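Local coordinates for serine hydrolase CCSP0084 (Cycloclasticus sp. P1, PDB 4I3F), which probably hydrolyses carbon-carbon bonds of meta-cleavage products from aromatic hydrocarbon breakdown, and esters as well, as a serine hydrolase of the alpha/beta hydrolase family, at residues 30-35 against 80-85; 157-162 against 176-181. One frame throughout, in Å; residues are numbered along the deposited sequence.

Interaction 1 (30-35 against 80-85)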
ATOM      1  N   GLY A  30      18.755  -6.763  -2.357  1.00 17.38           N
ATOM      2  CA  GLY A  30      18.936  -8.198  -2.237  1.00 17.86           C
ATOM      3  C   GLY A  30      19.130  -8.853  -3.594  1.00 20.95           C
ATOM      4  O   GLY A  30      19.983  -8.430  -4.370  1.00 18.10           O
ATOM      5  N   SER A  31      18.319  -9.870  -3.885  1.00 15.99           N
ATOM      6  CA  SER A  31      18.520 -10.696  -5.068  1.00 17.85           C
ATOM      7  C   SER A  31      17.849 -10.139  -6.323  1.00 15.23           C
ATOM      8  O   SER A  31      17.938 -10.746  -7.395  1.00 15.96           O
ATOM      9  CB  SER A  31      18.027 -12.121  -4.809  1.00 16.14           C
ATOM     10  OG  SER A  31      16.654 -12.119  -4.454  1.00 17.48           O
ATOM     11  N   PHE A  32      17.181  -8.994  -6.205  1.00 14.30           N
ATOM     12  CA  PHE A  32      16.495  -8.414  -7.356  1.00 15.76           C
ATOM     13  C   PHE A  32      16.583  -6.894  -7.329  1.00 15.53           C
ATOM     14  O   PHE A  32      16.974  -6.314  -6.315  1.00 16.76           O
ATOM     15  CB  PHE A  32      15.021  -8.843  -7.366  1.00 13.82           C
ATOM     16  CG  PHE A  32      14.257  -8.404  -6.160  1.00 13.66           C
ATOM     17  CD1 PHE A  32      13.468  -7.263  -6.204  1.00 15.03           C
ATOM     18  CD2 PHE A  32      14.337  -9.121  -4.967  1.00 16.17           C
ATOM     19  CE1 PHE A  32      12.774  -6.844  -5.084  1.00 11.84           C
ATOM     20  CE2 PHE A  32      13.635  -8.712  -3.842  1.00 13.67           C
ATOM     21  CZ  PHE A  32      12.854  -7.566  -3.898  1.00 13.20           C
ATOM     22  N   ASN A  33      16.206  -6.246  -8.430  1.00 15.51           N
ATOM     23  CA  ASN A  33      16.186  -4.782  -8.469  1.00 18.03           C
ATOM     24  C   ASN A  33      14.832  -4.184  -8.134  1.00 16.86           C
ATOM     25  O   ASN A  33      13.795  -4.702  -8.553  1.00 16.23           O
ATOM     26  CB  ASN A  33      16.643  -4.269  -9.831  1.00 20.63           C
ATOM     27  CG  ASN A  33      18.126  -4.419 -10.031  1.00 28.56           C
ATOM     28  OD1 ASN A  33      18.909  -4.170  -9.121  1.00 33.88           O
ATOM     29  ND2 ASN A  33      18.525  -4.840 -11.227  1.00 36.01           N
ATOM     30  N   THR A  34      14.855  -3.079  -7.394  1.00 12.46           N
ATOM     31  CA  THR A  34      13.639  -2.339  -7.074  1.00 13.79           C
ATOM     32  C   THR A  34      13.531  -1.067  -7.908  1.00 16.05           C
ATOM     33  O   THR A  34      14.472  -0.277  -7.969  1.00 17.40           O
ATOM     34  CB  THR A  34      13.591  -1.969  -5.585  1.00 15.62           C
ATOM     35  OG1 THR A  34      13.306  -3.144  -4.818  1.00 14.40           O
ATOM     36  CG2 THR A  34      12.499  -0.936  -5.318  1.00 15.18           C
ATOM     37  N   PHE A  35      12.386  -0.873  -8.560  1.00 14.81           N
ATOM     38  CA  PHE A  35      12.144   0.383  -9.256  1.00 15.76           C
ATOM     39  C   PHE A  35      11.675   1.396  -8.225  1.00 14.99           C
ATOM     40  O   PHE A  35      10.744   1.128  -7.466  1.00 12.81           O
ATOM     41  CB  PHE A  35      11.098   0.207 -10.352  1.00 16.39           C
ATOM     42  CG  PHE A  35      10.812   1.472 -11.111  1.00 17.47           C
ATOM     43  CD1 PHE A  35      11.703   1.933 -12.074  1.00 17.03           C
ATOM     44  CD2 PHE A  35       9.667   2.210 -10.844  1.00 14.87           C
ATOM     45  CE1 PHE A  35      11.456   3.099 -12.771  1.00 22.69           C
ATOM     46  CE2 PHE A  35       9.409   3.376 -11.535  1.00 18.35           C
ATOM     47  CZ  PHE A  35      10.304   3.826 -12.502  1.00 18.58           C
ATOM     48  N   ASP A  80       8.094   0.437  -6.402  1.00 13.26           N
ATOM     49  CA  ASP A  80       7.250  -0.676  -6.814  1.00 10.99           C
ATOM     50  C   ASP A  80       7.599  -1.821  -5.872  1.00 13.63           C
ATOM     51  O   ASP A  80       8.769  -2.176  -5.702  1.00 12.33           O
ATOM     52  CB  ASP A  80       7.511  -1.098  -8.265  1.00 11.84           C
ATOM     53  CG  ASP A  80       6.945  -0.119  -9.291  1.00 16.48           C
ATOM     54  OD1 ASP A  80       6.291   0.876  -8.905  1.00 14.40           O
ATOM     55  OD2 ASP A  80       7.154  -0.355 -10.503  1.00 16.27           O
ATOM     56  N   ILE A  81       6.581  -2.382  -5.238  1.00 13.89           N
ATOM     57  CA  ILE A  81       6.779  -3.456  -4.277  1.00 10.92           C
ATOM     58  C   ILE A  81       7.086  -4.727  -5.064  1.00 15.05           C
ATOM     59  O   ILE A  81       6.628  -4.889  -6.197  1.00 11.87           O
ATOM     60  CB  ILE A  81       5.539  -3.559  -3.359  1.00  8.09           C
ATOM     61  CG1 ILE A  81       5.426  -2.286  -2.518  1.00 12.49           C
ATOM     62  CG2 ILE A  81       5.603  -4.761  -2.438  1.00 13.20           C
ATOM     63  CD1 ILE A  81       4.127  -2.188  -1.737  1.00 11.65           C
ATOM     64  N   ALA A  82       7.904  -5.605  -4.486  1.00 11.39           N
ATOM     65  CA  ALA A  82       8.385  -6.782  -5.200  1.00 10.32           C
ATOM     66  C   ALA A  82       7.227  -7.572  -5.800  1.00 10.56           C
ATOM     67  O   ALA A  82       6.198  -7.781  -5.146  1.00 13.47           O
ATOM     68  CB  ALA A  82       9.237  -7.660  -4.283  1.00  9.45           C
ATOM     69  N   GLY A  83       7.385  -7.972  -7.057  1.00 10.44           N
ATOM     70  CA  GLY A  83       6.334  -8.684  -7.759  1.00 15.60           C
ATOM     71  C   GLY A  83       5.382  -7.768  -8.505  1.00 14.65           C
ATOM     72  O   GLY A  83       4.580  -8.236  -9.318  1.00 16.21           O
ATOM     73  N   PHE A  84       5.446  -6.469  -8.227  1.00 13.29           N
ATOM     74  CA  PHE A  84       4.561  -5.502  -8.888  1.00 12.52           C
ATOM     75  C   PHE A  84       5.384  -4.603  -9.785  1.00 15.48           C
ATOM     76  O   PHE A  84       6.562  -4.375  -9.514  1.00 13.98           O
ATOM     77  CB  PHE A  84       3.859  -4.604  -7.866  1.00 12.44           C
ATOM     78  CG  PHE A  84       2.838  -5.311  -7.021  1.00 12.85           C
ATOM     79  CD1 PHE A  84       1.513  -5.363  -7.420  1.00 16.05           C
ATOM     80  CD2 PHE A  84       3.202  -5.903  -5.815  1.00 13.26           C
ATOM     81  CE1 PHE A  84       0.555  -6.002  -6.641  1.00 16.58           C
ATOM     82  CE2 PHE A  84       2.253  -6.548  -5.030  1.00 13.10           C
ATOM     83  CZ  PHE A  84       0.930  -6.602  -5.449  1.00 17.17           C
ATOM     84  N   GLY A  85       4.758  -4.077 -10.835  1.00 14.27           N
ATOM     85  CA  GLY A  85       5.387  -3.090 -11.700  1.00 21.70           C
ATOM     86  C   GLY A  85       6.754  -3.497 -12.206  1.00 22.15           C
ATOM     87  O   GLY A  85       6.917  -4.589 -12.738  1.00 21.01           O
TER

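Interaction 2 (157-162 against 176-181)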
ATOM      1  N   PRO A 157     -13.316 -12.951   3.515  1.00 15.58           N
ATOM      2  CA  PRO A 157     -13.115 -12.311   2.209  1.00 16.97           C
ATOM      3  C   PRO A 157     -14.315 -11.473   1.787  1.00 13.58           C
ATOM      4  O   PRO A 157     -15.459 -11.898   1.967  1.00 17.10           O
ATOM      5  CB  PRO A 157     -12.946 -13.498   1.263  1.00 14.81           C
ATOM      6  CG  PRO A 157     -12.368 -14.586   2.129  1.00 18.79           C
ATOM      7  CD  PRO A 157     -12.983 -14.389   3.492  1.00 17.02           C
ATOM      8  N   THR A 158     -14.039 -10.287   1.254  1.00 12.91           N
ATOM      9  CA  THR A 158     -15.063  -9.409   0.714  1.00 15.42           C
ATOM     10  C   THR A 158     -15.200  -9.691  -0.776  1.00 17.82           C
ATOM     11  O   THR A 158     -14.323 -10.320  -1.377  1.00 16.56           O
ATOM     12  CB  THR A 158     -14.648  -7.949   0.878  1.00 13.28           C
ATOM     13  OG1 THR A 158     -13.338  -7.781   0.326  1.00 13.36           O
ATOM     14  CG2 THR A 158     -14.614  -7.560   2.361  1.00 13.82           C
ATOM     15  N   GLU A 159     -16.294  -9.225  -1.369  1.00 15.16           N
ATOM     16  CA  GLU A 159     -16.497  -9.373  -2.806  1.00 16.22           C
ATOM     17  C   GLU A 159     -15.350  -8.686  -3.541  1.00 13.32           C
ATOM     18  O   GLU A 159     -14.775  -9.236  -4.489  1.00 14.42           O
ATOM     19  CB  GLU A 159     -17.837  -8.751  -3.220  1.00 18.23           C
ATOM     20  CG  GLU A 159     -18.145  -8.851  -4.720  1.00 13.24           C
ATOM     21  CD  GLU A 159     -19.531  -8.348  -5.076  1.00 18.66           C
ATOM     22  OE1 GLU A 159     -19.965  -8.570  -6.229  1.00 22.66           O
ATOM     23  OE2 GLU A 159     -20.193  -7.742  -4.204  1.00 18.75           O
ATOM     24  N   GLY A 160     -15.007  -7.490  -3.079  1.00 14.56           N
ATOM     25  CA  GLY A 160     -13.959  -6.696  -3.695  1.00 16.97           C
ATOM     26  C   GLY A 160     -12.592  -7.346  -3.649  1.00 18.17           C
ATOM     27  O   GLY A 160     -11.909  -7.445  -4.676  1.00 13.95           O
ATOM     28  N   LEU A 161     -12.178  -7.799  -2.467  1.00 14.60           N
ATOM     29  CA  LEU A 161     -10.836  -8.345  -2.354  1.00 12.14           C
ATOM     30  C   LEU A 161     -10.735  -9.663  -3.101  1.00 15.19           C
ATOM     31  O   LEU A 161      -9.684  -9.987  -3.653  1.00 17.28           O
ATOM     32  CB  LEU A 161     -10.402  -8.483  -0.892  1.00 11.17           C
ATOM     33  CG  LEU A 161      -8.886  -8.629  -0.696  1.00 14.03           C
ATOM     34  CD1 LEU A 161      -8.122  -7.414  -1.218  1.00 16.33           C
ATOM     35  CD2 LEU A 161      -8.540  -8.893   0.760  1.00 16.72           C
ATOM     36  N   THR A 162     -11.831 -10.411  -3.137  1.00 14.15           N
ATOM     37  CA  THR A 162     -11.852 -11.669  -3.868  1.00 15.24           C
ATOM     38  C   THR A 162     -11.685 -11.416  -5.363  1.00 17.74           C
ATOM     39  O   THR A 162     -10.877 -12.079  -6.027  1.00 18.83           O
ATOM     40  CB  THR A 162     -13.136 -12.449  -3.611  1.00 20.11           C
ATOM     41  OG1 THR A 162     -13.206 -12.786  -2.218  1.00 18.13           O
ATOM     42  CG2 THR A 162     -13.157 -13.730  -4.439  1.00 20.92           C
ATOM     43  N   LEU A 176     -11.422  -5.618 -15.107  1.00 19.35           N
ATOM     44  CA  LEU A 176     -10.503  -4.607 -14.585  1.00 18.60           C
ATOM     45  C   LEU A 176     -11.229  -3.271 -14.387  1.00 18.66           C
ATOM     46  O   LEU A 176     -11.005  -2.588 -13.390  1.00 18.26           O
ATOM     47  CB  LEU A 176      -9.303  -4.425 -15.520  1.00 22.71           C
ATOM     48  CG  LEU A 176      -8.206  -3.470 -15.033  1.00 23.44           C
ATOM     49  CD1 LEU A 176      -7.589  -3.967 -13.748  1.00 21.03           C
ATOM     50  CD2 LEU A 176      -7.129  -3.293 -16.108  1.00 22.97           C
ATOM     51  N   GLU A 177     -12.090  -2.907 -15.340  1.00 19.93           N
ATOM     52  CA  GLU A 177     -12.900  -1.690 -15.232  1.00 20.31           C
ATOM     53  C   GLU A 177     -13.768  -1.732 -13.977  1.00 21.93           C
ATOM     54  O   GLU A 177     -13.855  -0.744 -13.238  1.00 19.03           O
ATOM     55  CB  GLU A 177     -13.774  -1.487 -16.481  1.00 22.19           C
ATOM     56  CG  GLU A 177     -14.622  -0.203 -16.430  1.00 28.19           C
ATOM     57  CD  GLU A 177     -15.486   0.012 -17.667  1.00 40.03           C
ATOM     58  OE1 GLU A 177     -15.107  -0.455 -18.757  1.00 42.03           O
ATOM     59  OE2 GLU A 177     -16.545   0.661 -17.544  1.00 45.51           O
ATOM     60  N   TYR A 178     -14.399  -2.879 -13.734  1.00 17.71           N
ATOM     61  CA  TYR A 178     -15.220  -3.067 -12.534  1.00 17.04           C
ATOM     62  C   TYR A 178     -14.420  -2.828 -11.255  1.00 18.86           C
ATOM     63  O   TYR A 178     -14.884  -2.131 -10.347  1.00 16.33           O
ATOM     64  CB  TYR A 178     -15.822  -4.475 -12.513  1.00 16.46           C
ATOM     65  CG  TYR A 178     -16.579  -4.786 -11.241  1.00 15.03           C
ATOM     66  CD1 TYR A 178     -17.900  -4.389 -11.087  1.00 22.80           C
ATOM     67  CD2 TYR A 178     -15.973  -5.476 -10.192  1.00 16.19           C
ATOM     68  CE1 TYR A 178     -18.604  -4.665  -9.929  1.00 20.21           C
ATOM     69  CE2 TYR A 178     -16.674  -5.753  -9.017  1.00 20.23           C
ATOM     70  CZ  TYR A 178     -17.987  -5.350  -8.904  1.00 20.00           C
ATOM     71  OH  TYR A 178     -18.700  -5.617  -7.757  1.00 22.53           O
ATOM     72  N   LEU A 179     -13.223  -3.403 -11.184  1.00 14.69           N
ATOM     73  CA  LEU A 179     -12.368  -3.227 -10.014  1.00 13.73           C
ATOM     74  C   LEU A 179     -11.993  -1.773  -9.810  1.00 17.62           C
ATOM     75  O   LEU A 179     -12.150  -1.231  -8.714  1.00 15.89           O
ATOM     76  CB  LEU A 179     -11.095  -4.066 -10.138  1.00 20.77           C
ATOM     77  CG  LEU A 179     -11.209  -5.562  -9.888  1.00 19.96           C
ATOM     78  CD1 LEU A 179      -9.885  -6.240 -10.203  1.00 20.18           C
ATOM     79  CD2 LEU A 179     -11.627  -5.829  -8.441  1.00 16.93           C
ATOM     80  N   ILE A 180     -11.484  -1.147 -10.865  1.00 19.09           N
ATOM     81  CA  ILE A 180     -11.066   0.245 -10.793  1.00 21.64           C
ATOM     82  C   ILE A 180     -12.221   1.122 -10.313  1.00 19.64           C
ATOM     83  O   ILE A 180     -12.039   1.982  -9.454  1.00 20.26           O
ATOM     84  CB  ILE A 180     -10.554   0.725 -12.155  1.00 18.71           C
ATOM     85  CG1 ILE A 180      -9.252   0.021 -12.511  1.00 25.90           C
ATOM     86  CG2 ILE A 180     -10.330   2.210 -12.140  1.00 29.08           C
ATOM     87  CD1 ILE A 180      -8.858   0.165 -13.977  1.00 33.72           C
ATOM     88  N   THR A 181     -13.405   0.866 -10.854  1.00 16.62           N
ATOM     89  CA  THR A 181     -14.621   1.585 -10.487  1.00 16.71           C
ATOM     90  C   THR A 181     -14.964   1.393  -9.006  1.00 18.64           C
ATOM     91  O   THR A 181     -15.369   2.343  -8.321  1.00 19.87           O
ATOM     92  CB  THR A 181     -15.804   1.127 -11.364  1.00 22.60           C
ATOM     93  OG1 THR A 181     -15.514   1.412 -12.741  1.00 23.23           O
ATOM     94  CG2 THR A 181     -17.080   1.848 -10.978  1.00 29.07           C
TER

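Interaction 1 (30-35 against 80-85)
Phe35 and Asp80 join strand 32-39 to the loop that follows strand 75-79, in a buried strand-to-loop contact where strand 75-79 ends beside the first half of its antiparallel neighbour, strand 32-39. One backbone bond crosses it, from Asp80 N to Phe35 O (2.9 Å, N-H...O angle 155°), and carries the pairing of the strands into the loop. The side chains of Phe35 and Asp80 run next to each other in the same direction. Phe35 CD2 comes within 3.6 Å of Asp80 OD2, with ring and carboxylate planes 44° apart. The carboxylate is gripped at both oxygens: OD1 takes the backbone N-H of Ala59 and OD2 that of Leu86. This should fix its rotation. Asp80 O accepts from Ser87 OG and Gln106 NE2, while Thr34 CG2 lies 3.9 Å from Asp80 O. Thr34 OG1 is hydrogen-bonded to Thr29 OG1 and Gln106 NE2.

At the other end of the contact the packing is apolar. Phe32 CG sits between its backbone N and carbonyl carbon (chi1 61°), which brings Phe32 CZ to 3.6 Å from Ala82 CB. Ala82 also touches Ile102 on helix 96-113. A type II turn then reverses the loop, with Phe84 N bonded to Ile81 O (2.8 Å) and Gly83 at its third position. Asp80, Gly83, Gly85 and Ser87 match the D-x-x-G-x-G-x-S loop familiar in alpha/beta hydrolases.

Interaction 2 (157-162 against 176-181)
Thr158 O, the carbonyl oxygen just ahead of the touching residues Glu159 and Gly160, is gripped by two donors of one residue. Thr162 OG1 reaches Thr158 O at 2.8 Å and Thr162 N reaches it at 3.1 Å, from opposite faces of the carbonyl plane. Thr158 is the N-cap of helix 159-165: Thr158 OG1 accepts from Leu161 N (3.0 Å) and is also hydrogen-bonded to Phe253 O. The contact packs the start of this helix against helix 173-182. Both belong to the helical insertion after strand 142-148, consistent with the lid of alpha/beta hydrolases.

No hydrogen bond or salt bridge joins the two segments. Glu159 is extended, with CG anti to the backbone N (chi1 180°), and crosses Tyr178 at about a right angle. Glu159 OE1 stops 3.6 Å from Tyr178 OH, and carboxylate and ring planes lie 41° apart. The same oxygen forms a salt bridge with Lys163, whose side chain also touches Tyr178 and Leu179. Phe252 lies against both Glu159 and Tyr178. Deeper in, Gly160 has no side chain, and a leucine methyl reaches its backbone: Leu179 CD2 lies 4.1 Å from Gly160 O.

How the interactions relate
Interaction 1 closes in the chain before interaction 2 opens, and they share no helix or strand. Their centres lie 24 Å apart and their nearest atoms about 10 Å, so they do not touch. Residues 30-35 and 80-85 tie a strand of the central sheet to a loop in a buried setting. Residues 157-162 and 176-181 join two helices, probably of the lid, in a partly buried one. Interaction 1 has a direct backbone bond, and its aspartate is held by backbone N-H groups. Interaction 2 has loose contacts between the segments, and its glutamate pairs with a lysine. No hydrogen bond crosses between its segments; Thr158 caps its own helix and also bonds to Phe253 O.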